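Local coordinates for protein NalP translocator (Neisseria meningitidis, PDB 1UYN) that forms the outer-membrane beta-barrel pore that serves to move the secreted protease domain of a meningococcal autotransporter to the cell surface, at residues A[10-15]-A[95-100]; A[50-55]-A[295-300]; A[124-129]-A[158-163]; A[172-177]-A[213-218]; A[203-208]-A[239-244]. All coordinates share one frame; numbering follows the deposited sequence.

Interaction 1 of 5, residues A[10-15]-A[95-100]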
# COMPACT_ATOMS: atom_id res chain seq x y z
N ALA A 10 20.53 10.83 -16.78
CA ALA A 10 19.60 9.76 -16.31
C ALA A 10 19.51 9.71 -14.78
O ALA A 10 20.11 8.83 -14.13
CB ALA A 10 20.02 8.40 -16.87
N ALA A 11 18.73 10.64 -14.21
CA ALA A 11 18.24 10.55 -12.82
C ALA A 11 16.92 9.75 -12.74
O ALA A 11 15.87 10.23 -12.26
CB ALA A 11 18.05 11.93 -12.26
N THR A 12 16.97 8.51 -13.20
CA THR A 12 15.81 7.62 -13.10
C THR A 12 15.57 7.24 -11.66
O THR A 12 14.50 6.69 -11.35
CB THR A 12 16.05 6.32 -13.85
OG1 THR A 12 17.26 5.72 -13.37
CG2 THR A 12 16.23 6.52 -15.35
N VAL A 13 16.57 7.48 -10.80
CA VAL A 13 16.48 7.10 -9.39
C VAL A 13 15.40 7.88 -8.64
O VAL A 13 14.71 7.31 -7.78
CB VAL A 13 17.84 7.17 -8.64
CG1 VAL A 13 18.32 8.65 -8.40
CG2 VAL A 13 17.74 6.41 -7.34
N TYR A 14 15.18 9.13 -8.99
CA TYR A 14 14.06 9.82 -8.40
C TYR A 14 12.70 9.28 -8.86
O TYR A 14 11.83 9.11 -8.05
CB TYR A 14 14.18 11.30 -8.63
CG TYR A 14 15.39 11.85 -7.98
CD1 TYR A 14 15.35 12.24 -6.69
CD2 TYR A 14 16.59 11.96 -8.68
CE1 TYR A 14 16.50 12.72 -6.07
CE2 TYR A 14 17.73 12.46 -8.07
CZ TYR A 14 17.67 12.82 -6.77
OH TYR A 14 18.75 13.31 -6.13
N ALA A 15 12.52 9.04 -10.16
CA ALA A 15 11.25 8.47 -10.66
C ALA A 15 10.94 7.13 -10.00
O ALA A 15 9.83 6.89 -9.61
CB ALA A 15 11.30 8.26 -12.18
N TRP A 95 15.06 1.98 -1.85
CA TRP A 95 15.08 1.61 -3.24
C TRP A 95 16.57 1.67 -3.76
O TRP A 95 17.28 2.65 -3.59
CB TRP A 95 14.15 2.52 -4.04
CG TRP A 95 14.43 2.43 -5.50
CD1 TRP A 95 15.28 3.21 -6.22
CD2 TRP A 95 13.94 1.43 -6.41
NE1 TRP A 95 15.32 2.78 -7.52
CE2 TRP A 95 14.50 1.70 -7.67
CE3 TRP A 95 13.07 0.34 -6.29
CZ2 TRP A 95 14.24 0.92 -8.80
CZ3 TRP A 95 12.80 -0.44 -7.42
CH2 TRP A 95 13.40 -0.15 -8.66
N SER A 96 17.00 0.60 -4.41
CA SER A 96 18.37 0.45 -4.90
C SER A 96 18.39 0.28 -6.39
O SER A 96 17.46 -0.24 -6.95
CB SER A 96 19.02 -0.79 -4.29
OG SER A 96 19.81 -0.39 -3.21
N GLU A 97 19.50 0.66 -7.00
CA GLU A 97 19.70 0.62 -8.45
C GLU A 97 21.20 0.53 -8.68
O GLU A 97 21.98 0.69 -7.74
CB GLU A 97 19.28 1.94 -9.05
CG GLU A 97 17.85 2.02 -9.47
CD GLU A 97 17.49 3.42 -9.98
OE1 GLU A 97 18.39 4.14 -10.43
OE2 GLU A 97 16.30 3.79 -9.92
N ASN A 98 21.62 0.32 -9.93
CA ASN A 98 23.01 0.56 -10.24
C ASN A 98 23.22 2.05 -9.91
O ASN A 98 22.39 2.92 -10.27
CB ASN A 98 23.35 0.25 -11.72
CG ASN A 98 24.82 0.60 -12.08
OD1 ASN A 98 25.78 0.02 -11.52
ND2 ASN A 98 25.01 1.57 -13.01
N SER A 99 24.29 2.33 -9.16
CA SER A 99 24.79 3.69 -9.06
C SER A 99 24.17 4.58 -7.99
O SER A 99 24.61 5.73 -7.83
CB SER A 99 24.66 4.41 -10.43
OG SER A 99 25.81 4.20 -11.21
N ALA A 100 23.16 4.08 -7.28
CA ALA A 100 22.27 4.97 -6.52
C ALA A 100 21.29 4.23 -5.65
O ALA A 100 20.74 3.21 -6.04
CB ALA A 100 21.47 5.86 -7.49
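V13 lies in the first turn of helix 12-34, the helix that runs inside the NalP beta-barrel, and packs on W95, E97 and A100 of the barrel wall. W95 and E97 belong to the end of strand 82-97, and A100 follows the type II beta turn from E97 to A100 that leads into strand 100-117. The apolar contact rests on one methyl of V13. CG2 stands anti to the backbone N and touches A100 CB at 3.8 Å. The same methyl meets the W95 indole at its edge, near the ring plane, 4.2 Å from CD1. I136 and R138 of strand 121-139 also pack on V13.

The E97 side chain passes obliquely across V13 and brings its carboxylate against it. Its OE1 is 3.6 Å from V13 CB. Its OE2 is 3.4 Å from V13 CA. T12 adds a marginal contact, with OG1 3.5 Å from E97 OE1. No hydrogen bond joins the two segments. D16 OD2 lies close to E97 OE2, so the two acids may raise each other's affinity for a proton. Within the wall, W95 NE1 donates to E97 OE2 at 2.8 Å. OE2 sits in the indole plane, while the N-H arrives from above the carboxylate plane.

Interaction 2 of 5, residues A[50-55]-A[295-300]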
# COMPACT_ATOMS: atom_id res chain seq x y z
N GLN A 50 3.64 -3.94 8.48
CA GLN A 50 3.67 -4.51 7.13
C GLN A 50 5.11 -4.42 6.62
O GLN A 50 5.64 -3.35 6.60
CB GLN A 50 2.69 -3.76 6.23
CG GLN A 50 2.87 -3.98 4.73
CD GLN A 50 1.99 -3.02 3.88
OE1 GLN A 50 2.50 -2.27 3.02
NE2 GLN A 50 0.67 -3.07 4.10
N GLN A 51 5.74 -5.55 6.29
CA GLN A 51 7.04 -5.57 5.56
C GLN A 51 6.85 -5.87 4.05
O GLN A 51 6.02 -6.67 3.67
CB GLN A 51 8.02 -6.59 6.14
CG GLN A 51 8.27 -6.50 7.66
CD GLN A 51 8.90 -5.16 8.11
OE1 GLN A 51 8.76 -4.76 9.26
NE2 GLN A 51 9.61 -4.49 7.20
N ASP A 52 7.66 -5.23 3.21
CA ASP A 52 7.58 -5.29 1.75
C ASP A 52 8.95 -5.60 1.20
O ASP A 52 9.94 -5.15 1.77
CB ASP A 52 7.13 -3.96 1.19
CG ASP A 52 5.64 -3.81 1.19
OD1 ASP A 52 4.99 -4.60 0.46
OD2 ASP A 52 5.02 -2.95 1.87
N GLY A 53 9.03 -6.32 0.09
CA GLY A 53 10.32 -6.74 -0.43
C GLY A 53 10.23 -7.29 -1.83
O GLY A 53 9.75 -8.37 -2.03
N GLY A 54 10.69 -6.53 -2.80
CA GLY A 54 10.69 -6.99 -4.17
C GLY A 54 11.82 -6.49 -5.03
O GLY A 54 12.74 -5.81 -4.57
N THR A 55 11.75 -6.89 -6.30
CA THR A 55 12.59 -6.37 -7.36
C THR A 55 11.66 -5.77 -8.44
O THR A 55 10.49 -6.16 -8.55
CB THR A 55 13.46 -7.49 -7.95
OG1 THR A 55 12.66 -8.64 -8.19
CG2 THR A 55 14.47 -7.99 -6.94
N TYR A 295 8.22 -7.56 -12.55
CA TYR A 295 7.82 -7.07 -11.22
C TYR A 295 7.53 -8.25 -10.33
O TYR A 295 6.94 -9.22 -10.75
CB TYR A 295 6.64 -6.06 -11.30
CG TYR A 295 6.13 -5.57 -9.96
CD1 TYR A 295 5.39 -6.41 -9.13
CD2 TYR A 295 6.39 -4.28 -9.52
CE1 TYR A 295 4.93 -5.99 -7.93
CE2 TYR A 295 5.93 -3.84 -8.27
CZ TYR A 295 5.20 -4.71 -7.49
OH TYR A 295 4.72 -4.34 -6.26
N GLY A 296 7.98 -8.15 -9.09
CA GLY A 296 7.68 -9.15 -8.08
C GLY A 296 7.86 -8.55 -6.71
O GLY A 296 8.89 -7.99 -6.43
N ASN A 297 6.86 -8.67 -5.86
CA ASN A 297 6.90 -8.10 -4.53
C ASN A 297 6.37 -9.05 -3.51
O ASN A 297 5.29 -9.53 -3.67
CB ASN A 297 6.07 -6.82 -4.48
CG ASN A 297 6.32 -6.01 -3.21
OD1 ASN A 297 7.40 -5.38 -3.06
ND2 ASN A 297 5.36 -6.05 -2.27
N HIS A 298 7.11 -9.32 -2.45
CA HIS A 298 6.59 -10.03 -1.27
C HIS A 298 6.05 -8.99 -0.29
O HIS A 298 6.74 -8.09 0.07
CB HIS A 298 7.70 -10.84 -0.57
CG HIS A 298 8.44 -11.75 -1.48
ND1 HIS A 298 9.36 -11.30 -2.39
CD2 HIS A 298 8.40 -13.10 -1.62
CE1 HIS A 298 9.86 -12.33 -3.06
NE2 HIS A 298 9.29 -13.43 -2.61
N SER A 299 4.80 -9.12 0.11
CA SER A 299 4.17 -8.28 1.17
C SER A 299 3.75 -9.16 2.33
O SER A 299 3.13 -10.20 2.13
CB SER A 299 2.94 -7.55 0.63
OG SER A 299 2.71 -6.38 1.39
N GLY A 300 4.13 -8.77 3.53
CA GLY A 300 3.80 -9.52 4.76
C GLY A 300 3.11 -8.60 5.75
O GLY A 300 3.13 -7.42 5.58
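The H298 imidazole meets G53 O at its edge, in the ring plane. ND1 donates to this oxygen at 3.0 Å, nearly along the C=O axis. H298 N donates to G53 O as well, at 2.8 Å, from above the carbonyl plane. One carbonyl is thus gripped twice by a single residue. CG of H298 lies beside its own backbone N (chi1 -52°), and ND1 and N both reach G53 O. Y289 of the next strand meets the H298 ring edge-to-face.

The D52 carboxylate lies on the other face of the sheet, with N297 and S299. S299 OG donates to D52 OD1 at 3.0 Å from above the carboxylate plane. N297 ND2 reaches the same oxygen at 3.1 Å from the opposite face, on its anti side. The carboxylate and amide planes are 36° apart. R27 of helix 12-34 forms a salt bridge to OD1 through NE. Three donors therefore hold one buried oxygen, which should favour the charged form of D52.

Backbone bonds continue the ladder: G300 N to Q51 O at 2.8 Å, and T55 N and G296 N each to the other's carbonyl. D52 with S299 and G54 with N297 are non-hydrogen-bonded pairs. This antiparallel pairing of the first barrel strand, 43-57, with the last, 295-307, is the seam that closes an autotransporter beta-barrel.

Interaction 3 of 5, residues A[124-129]-A[158-163]; sequences KGLFSY and GALGGV
K124 N donates to L160 O at 2.8 Å, with a nearly straight N-H...O angle of 172°. L160 N returns a bond to K124 O at 3.0 Å, in the carbonyl plane. The next hydrogen-bonded pair is L126 with G158. L126 N gives to G158 O at 3.0 Å, and G158 N gives to L126 O at 2.9 Å. Both of these donors stand well off the carbonyl planes they address. Between the two pairs, G125 and A159 form a non-hydrogen-bonded pair. There the A159 CA-H points at K124 O, and the G125 CA-H points at G158 O.

K124, L126 and L160 project to the face of the sheet that looks into the barrel. L126 and L160 cross obliquely and touch through their CD1 methyls, 4.2 Å apart. In both leucines CG is anti to the carbonyl carbon and beside the backbone N. S33 of helix 12-34 packs on both, and L29 also packs on L126. Across from L126 stands G158, which has no side chain, and L126 CB lies 4.1 Å from G158 CA.

The K124 side chain starts beside L160, with the two CB atoms 4.2 Å apart. It then runs out extended, away from strand 145-163. NZ forms salt bridges with D37 OD1 and E176 OE1 and bonds to S33 O. The lysine thus ties the wall to the helix end and to strand 172-192. Both segments lie in transmembrane strands, and their pairing is that of a beta hairpin in the antiparallel meander of an outer-membrane barrel.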
# COMPACT_ATOMS: atom_id res chain seq x y z
N LYS A 124 -17.38 0.13 -0.40
CA LYS A 124 -16.33 0.80 0.38
C LYS A 124 -15.84 2.10 -0.28
O LYS A 124 -15.60 2.12 -1.46
CB LYS A 124 -15.10 -0.10 0.50
CG LYS A 124 -15.23 -1.36 1.34
CD LYS A 124 -13.83 -2.04 1.57
CE LYS A 124 -13.93 -3.35 2.42
NZ LYS A 124 -12.88 -4.31 2.07
N GLY A 125 -15.69 3.16 0.50
CA GLY A 125 -14.95 4.36 0.14
C GLY A 125 -13.65 4.38 0.92
O GLY A 125 -13.63 4.06 2.07
N LEU A 126 -12.55 4.71 0.27
CA LEU A 126 -11.22 4.80 0.88
C LEU A 126 -10.61 6.15 0.53
O LEU A 126 -10.82 6.67 -0.55
CB LEU A 126 -10.31 3.68 0.37
CG LEU A 126 -10.90 2.26 0.40
CD1 LEU A 126 -10.08 1.28 -0.38
CD2 LEU A 126 -11.07 1.76 1.82
N PHE A 127 -9.87 6.73 1.46
CA PHE A 127 -9.14 7.97 1.24
C PHE A 127 -7.83 7.94 2.04
O PHE A 127 -7.74 7.38 3.12
CB PHE A 127 -9.98 9.16 1.68
CG PHE A 127 -9.24 10.46 1.68
CD1 PHE A 127 -9.06 11.17 0.49
CD2 PHE A 127 -8.69 10.98 2.85
CE1 PHE A 127 -8.35 12.39 0.45
CE2 PHE A 127 -8.00 12.22 2.83
CZ PHE A 127 -7.83 12.90 1.62
N SER A 128 -6.79 8.52 1.50
CA SER A 128 -5.53 8.59 2.21
C SER A 128 -4.80 9.86 1.79
O SER A 128 -4.94 10.36 0.66
CB SER A 128 -4.69 7.36 1.95
OG SER A 128 -4.16 7.41 0.63
N TYR A 129 -4.07 10.41 2.75
CA TYR A 129 -3.25 11.58 2.52
C TYR A 129 -1.98 11.22 3.21
O TYR A 129 -2.00 10.96 4.42
CB TYR A 129 -3.85 12.86 3.14
CG TYR A 129 -3.06 14.10 2.84
CD1 TYR A 129 -2.00 14.49 3.66
CD2 TYR A 129 -3.35 14.87 1.74
CE1 TYR A 129 -1.27 15.66 3.38
CE2 TYR A 129 -2.62 16.03 1.44
CZ TYR A 129 -1.58 16.44 2.26
OH TYR A 129 -0.85 17.61 1.95
N GLY A 158 -10.58 5.71 -3.30
CA GLY A 158 -10.93 4.36 -3.65
C GLY A 158 -12.42 4.14 -3.56
O GLY A 158 -13.10 4.66 -2.65
N ALA A 159 -12.93 3.35 -4.49
CA ALA A 159 -14.29 2.94 -4.47
C ALA A 159 -14.27 1.47 -4.80
O ALA A 159 -13.75 1.09 -5.79
CB ALA A 159 -15.09 3.74 -5.47
N LEU A 160 -14.81 0.65 -3.93
CA LEU A 160 -14.91 -0.76 -4.19
C LEU A 160 -16.34 -1.23 -3.90
O LEU A 160 -16.99 -0.74 -3.00
CB LEU A 160 -13.93 -1.52 -3.30
CG LEU A 160 -12.44 -1.26 -3.42
CD1 LEU A 160 -11.68 -2.04 -2.36
CD2 LEU A 160 -11.90 -1.62 -4.81
N GLY A 161 -16.81 -2.17 -4.69
CA GLY A 161 -18.01 -2.90 -4.36
C GLY A 161 -17.64 -4.35 -4.11
O GLY A 161 -16.75 -4.88 -4.78
N GLY A 162 -18.29 -4.98 -3.13
CA GLY A 162 -18.17 -6.42 -2.93
C GLY A 162 -19.45 -7.20 -2.73
O GLY A 162 -20.33 -6.72 -2.10
N VAL A 163 -19.53 -8.39 -3.31
CA VAL A 163 -20.59 -9.38 -3.02
C VAL A 163 -20.02 -10.51 -2.16
O VAL A 163 -18.81 -10.71 -2.11
CB VAL A 163 -21.08 -10.08 -4.26
CG1 VAL A 163 -21.45 -9.07 -5.41
CG2 VAL A 163 -20.04 -11.09 -4.73

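Interaction 4 of 5, residues A[172-177]-A[213-218]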
# COMPACT_ATOMS: atom_id res chain seq x y z
N ASP A 172 -16.60 -19.06 3.13
CA ASP A 172 -17.00 -17.76 2.55
C ASP A 172 -16.12 -17.22 1.40
O ASP A 172 -14.95 -16.95 1.60
CB ASP A 172 -17.04 -16.73 3.71
CG ASP A 172 -17.39 -15.33 3.26
OD1 ASP A 172 -17.73 -15.15 2.06
OD2 ASP A 172 -17.34 -14.34 4.03
N LEU A 173 -16.71 -17.07 0.20
CA LEU A 173 -16.13 -16.37 -0.97
C LEU A 173 -16.68 -14.93 -1.18
O LEU A 173 -17.84 -14.77 -1.56
CB LEU A 173 -16.40 -17.18 -2.26
CG LEU A 173 -15.81 -16.63 -3.58
CD1 LEU A 173 -14.28 -16.77 -3.61
CD2 LEU A 173 -16.41 -17.30 -4.78
N THR A 174 -15.84 -13.91 -0.96
CA THR A 174 -16.17 -12.53 -1.33
C THR A 174 -15.45 -12.12 -2.60
O THR A 174 -14.26 -12.35 -2.74
CB THR A 174 -15.79 -11.54 -0.19
OG1 THR A 174 -14.42 -11.67 0.18
CG2 THR A 174 -16.44 -11.93 1.08
N VAL A 175 -16.20 -11.52 -3.52
CA VAL A 175 -15.65 -10.89 -4.73
C VAL A 175 -15.67 -9.39 -4.56
O VAL A 175 -16.63 -8.81 -4.09
CB VAL A 175 -16.45 -11.25 -5.97
CG1 VAL A 175 -15.85 -10.64 -7.20
CG2 VAL A 175 -16.52 -12.79 -6.13
N GLU A 176 -14.60 -8.76 -4.96
CA GLU A 176 -14.39 -7.37 -4.66
C GLU A 176 -13.64 -6.70 -5.79
O GLU A 176 -12.73 -7.27 -6.35
CB GLU A 176 -13.63 -7.23 -3.35
CG GLU A 176 -13.54 -5.78 -2.96
CD GLU A 176 -12.84 -5.57 -1.65
OE1 GLU A 176 -13.49 -5.74 -0.59
OE2 GLU A 176 -11.66 -5.19 -1.69
N GLY A 177 -14.05 -5.48 -6.10
CA GLY A 177 -13.59 -4.80 -7.30
C GLY A 177 -13.88 -3.30 -7.31
O GLY A 177 -14.92 -2.82 -6.83
N GLY A 213 -10.66 -9.00 -7.30
CA GLY A 213 -10.11 -9.83 -6.25
C GLY A 213 -11.10 -10.78 -5.65
O GLY A 213 -12.31 -10.58 -5.75
N LEU A 214 -10.54 -11.80 -5.00
CA LEU A 214 -11.26 -12.98 -4.49
C LEU A 214 -10.71 -13.25 -3.13
O LEU A 214 -9.51 -13.16 -2.94
CB LEU A 214 -10.93 -14.19 -5.34
CG LEU A 214 -11.57 -14.31 -6.72
CD1 LEU A 214 -11.37 -15.75 -7.33
CD2 LEU A 214 -13.06 -13.95 -6.64
N LYS A 215 -11.58 -13.53 -2.18
CA LYS A 215 -11.16 -13.88 -0.81
C LYS A 215 -11.97 -15.11 -0.40
O LYS A 215 -13.20 -15.10 -0.46
CB LYS A 215 -11.39 -12.73 0.16
CG LYS A 215 -10.89 -12.98 1.61
CD LYS A 215 -10.96 -11.69 2.45
CE LYS A 215 -11.27 -11.94 3.94
NZ LYS A 215 -10.39 -11.10 4.87
N LEU A 216 -11.27 -16.17 -0.04
CA LEU A 216 -11.89 -17.44 0.33
C LEU A 216 -11.53 -17.59 1.80
O LEU A 216 -10.45 -18.05 2.13
CB LEU A 216 -11.31 -18.55 -0.55
CG LEU A 216 -11.75 -20.01 -0.43
CD1 LEU A 216 -13.24 -20.22 -0.79
CD2 LEU A 216 -10.85 -20.92 -1.33
N SER A 217 -12.40 -17.04 2.67
CA SER A 217 -12.39 -17.33 4.11
C SER A 217 -12.91 -18.75 4.44
O SER A 217 -13.96 -19.18 3.96
CB SER A 217 -13.25 -16.28 4.84
OG SER A 217 -12.59 -15.01 4.95
N GLN A 218 -12.16 -19.50 5.24
CA GLN A 218 -12.66 -20.74 5.84
C GLN A 218 -12.44 -20.63 7.35
O GLN A 218 -11.31 -20.60 7.81
CB GLN A 218 -11.92 -21.96 5.28
CG GLN A 218 -12.13 -23.27 6.02
CD GLN A 218 -13.50 -23.87 5.74
OE1 GLN A 218 -13.90 -23.99 4.59
NE2 GLN A 218 -14.22 -24.23 6.80
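T174 and K215 face each other in a hydrogen-bonded pair, and their side chains lie side by side, pointing the same way. T174 OG1 sits between the backbone N and the carbonyl carbon (chi1 55°), which turns it to K215 CB at 3.2 Å. K215 CG is anti to the backbone N. Its chain bends at chi3 and chi4 and leads away from strand 172-192, and the lysine makes a cation-pi contact with F227. D172 and S217 form the next pair on the same face, with their CB atoms 4.0 Å apart.

The other face is apolar and on the surface, consistent with contact with lipid. L214 CD2 touches V175 CG2 at 3.7 Å, and L173 CD1 comes to 4.3 Å from the same L214 methyl. V175 CG2 and L214 CG both lie beside their own backbone N.

T174 N to K215 O is 2.9 Å, and K215 N to T174 O is 3.0 Å. D172 N donates to S217 O, and E176 N to G213 O. E176 is extended as far as CD, and its OE1 takes a bond from Y122 OH. Strand 145-163 pairs with the far edge of 172-177, and strand 224-235 with the far edge of 213-218.

Interaction 5 of 5, residues A[203-208]-A[239-244]; sequences LTEGTL and RDYTVT
The loop after strand 224-235 folds back along strand 199-219, and E205 of the strand receives it by accepting a bond from D240 N. E205 OE2 is 3.1 Å from D240 N, and the N-H...O angle is 172°. The donor stands well above the carboxylate plane. E205 bends at chi2 (83°), which turns CD away from an extended path. Its CG touches Y241 CE1 at 3.5 Å, an oblique approach to the ring. The E205 carboxylate and the Y241 ring are almost perpendicular, 85° apart.

L203 extends the apolar side of this contact. Its CD2 lies 4.1 Å from Y241 CD1 and also touches V243 CG1. T18 and A19 of helix 12-34 pack on Y241, so the tyrosine fills space between the wall and the helix inside the barrel. In the loop, T242 N donates to D240 OD1, which makes an Asx turn. The two segments run in opposite directions but form no beta ladder.

T207 crosses R239 at about a right angle. T207 CG2 lies over one face of the guanidinium, toward its rim, 3.8 Å from NH2. NH1 donates to Y241 OH at 2.9 Å. Salt bridges run from R239 NE to D235 and from R239 NH2 to D182, so the group is held from several directions. T207 OG1 bonds to G238 O. One water sits between the strand and the loop: it donates to E205 O at 2.9 Å and to T207 OG1 at 2.8 Å, and it lies very close to Y241 OH, at a distance too short to rest on.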
# COMPACT_ATOMS: atom_id res chain seq x y z
N LEU A 203 6.08 18.04 -9.96
CA LEU A 203 5.48 17.02 -10.73
C LEU A 203 4.11 16.70 -10.07
O LEU A 203 4.06 16.45 -8.91
CB LEU A 203 6.39 15.79 -10.68
CG LEU A 203 5.75 14.51 -11.22
CD1 LEU A 203 5.71 14.68 -12.74
CD2 LEU A 203 6.52 13.28 -10.83
N THR A 204 3.03 16.78 -10.85
CA THR A 204 1.74 16.27 -10.48
C THR A 204 1.44 15.06 -11.36
O THR A 204 1.60 15.13 -12.56
CB THR A 204 0.68 17.33 -10.74
OG1 THR A 204 0.70 18.32 -9.70
CG2 THR A 204 -0.68 16.70 -10.57
N GLU A 205 0.96 13.97 -10.79
CA GLU A 205 0.60 12.83 -11.64
C GLU A 205 -0.55 12.00 -11.05
O GLU A 205 -0.46 11.48 -9.96
CB GLU A 205 1.84 12.01 -11.91
CG GLU A 205 1.66 10.72 -12.66
CD GLU A 205 1.60 10.87 -14.16
OE1 GLU A 205 1.72 12.01 -14.65
OE2 GLU A 205 1.41 9.83 -14.84
N GLY A 206 -1.65 11.89 -11.78
CA GLY A 206 -2.79 11.16 -11.34
C GLY A 206 -3.00 9.87 -12.10
O GLY A 206 -3.15 9.93 -13.35
N THR A 207 -3.12 8.74 -11.36
CA THR A 207 -3.28 7.43 -11.95
C THR A 207 -4.50 6.63 -11.41
O THR A 207 -4.62 6.33 -10.22
CB THR A 207 -2.01 6.63 -11.73
OG1 THR A 207 -0.88 7.34 -12.24
CG2 THR A 207 -1.99 5.37 -12.57
N LEU A 208 -5.41 6.29 -12.31
CA LEU A 208 -6.46 5.34 -12.02
C LEU A 208 -5.96 3.93 -12.12
O LEU A 208 -5.24 3.59 -13.05
CB LEU A 208 -7.58 5.49 -13.04
CG LEU A 208 -8.95 4.96 -12.64
CD1 LEU A 208 -9.49 5.63 -11.41
CD2 LEU A 208 -9.84 5.27 -13.83
N ARG A 239 1.64 6.17 -15.48
CA ARG A 239 2.19 6.40 -14.16
C ARG A 239 3.63 6.69 -14.39
O ARG A 239 4.47 5.83 -14.27
CB ARG A 239 2.01 5.20 -13.25
CG ARG A 239 2.33 5.49 -11.80
CD ARG A 239 2.39 4.28 -10.92
NE ARG A 239 1.08 3.69 -10.60
CZ ARG A 239 0.24 4.14 -9.65
NH1 ARG A 239 0.54 5.22 -8.92
NH2 ARG A 239 -0.90 3.51 -9.43
N ASP A 240 3.89 7.94 -14.76
CA ASP A 240 5.22 8.46 -15.02
C ASP A 240 5.60 9.40 -13.88
O ASP A 240 4.91 10.41 -13.63
CB ASP A 240 5.18 9.26 -16.32
CG ASP A 240 6.50 9.31 -17.05
OD1 ASP A 240 7.58 9.05 -16.45
OD2 ASP A 240 6.50 9.65 -18.27
N TYR A 241 6.68 9.05 -13.18
CA TYR A 241 7.22 9.91 -12.16
C TYR A 241 8.58 10.45 -12.56
O TYR A 241 9.32 10.93 -11.73
CB TYR A 241 7.26 9.17 -10.84
CG TYR A 241 5.90 8.77 -10.34
CD1 TYR A 241 4.80 9.62 -10.49
CD2 TYR A 241 5.72 7.56 -9.68
CE1 TYR A 241 3.54 9.26 -10.06
CE2 TYR A 241 4.45 7.17 -9.21
CZ TYR A 241 3.36 8.03 -9.41
OH TYR A 241 2.10 7.68 -8.97
N THR A 242 8.88 10.41 -13.84
CA THR A 242 10.09 11.02 -14.34
C THR A 242 9.97 12.53 -14.29
O THR A 242 9.07 13.10 -14.89
CB THR A 242 10.35 10.54 -15.76
OG1 THR A 242 10.72 9.15 -15.71
CG2 THR A 242 11.54 11.22 -16.36
N VAL A 243 10.88 13.17 -13.55
CA VAL A 243 10.86 14.61 -13.39
C VAL A 243 11.65 15.28 -14.49
O VAL A 243 12.68 14.76 -14.92
CB VAL A 243 11.39 15.08 -12.01
CG1 VAL A 243 10.70 14.35 -10.89
CG2 VAL A 243 12.85 14.89 -11.89
N THR A 244 11.10 16.39 -14.97
CA THR A 244 11.78 17.36 -15.82
C THR A 244 12.78 18.13 -14.98
O THR A 244 12.39 18.74 -13.99
CB THR A 244 10.77 18.41 -16.29
OG1 THR A 244 9.76 17.78 -17.08
CG2 THR A 244 11.43 19.45 -17.21
O HOH W 1 0.10 8.66 -10.01

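In the fold
From the N terminus, interaction 1 closes a loop holding the helix and the first three strands. Interaction 2 opens within that loop and closes only at the last strand, so the two cross. Its span takes in interactions 3, 4 and 5 and makes the sheet a closed barrel. Interaction 3 joins one hairpin. Interaction 4 joins the next, and the two touch where strands 145-163 and 172-192 pair. Interactions 4 and 5 cross and share strand 199-219, their centres about 32 Å apart. Interaction 5 ties a loop to that strand. It also touches interaction 1, with A15 against Y241 and T242, at the helix start.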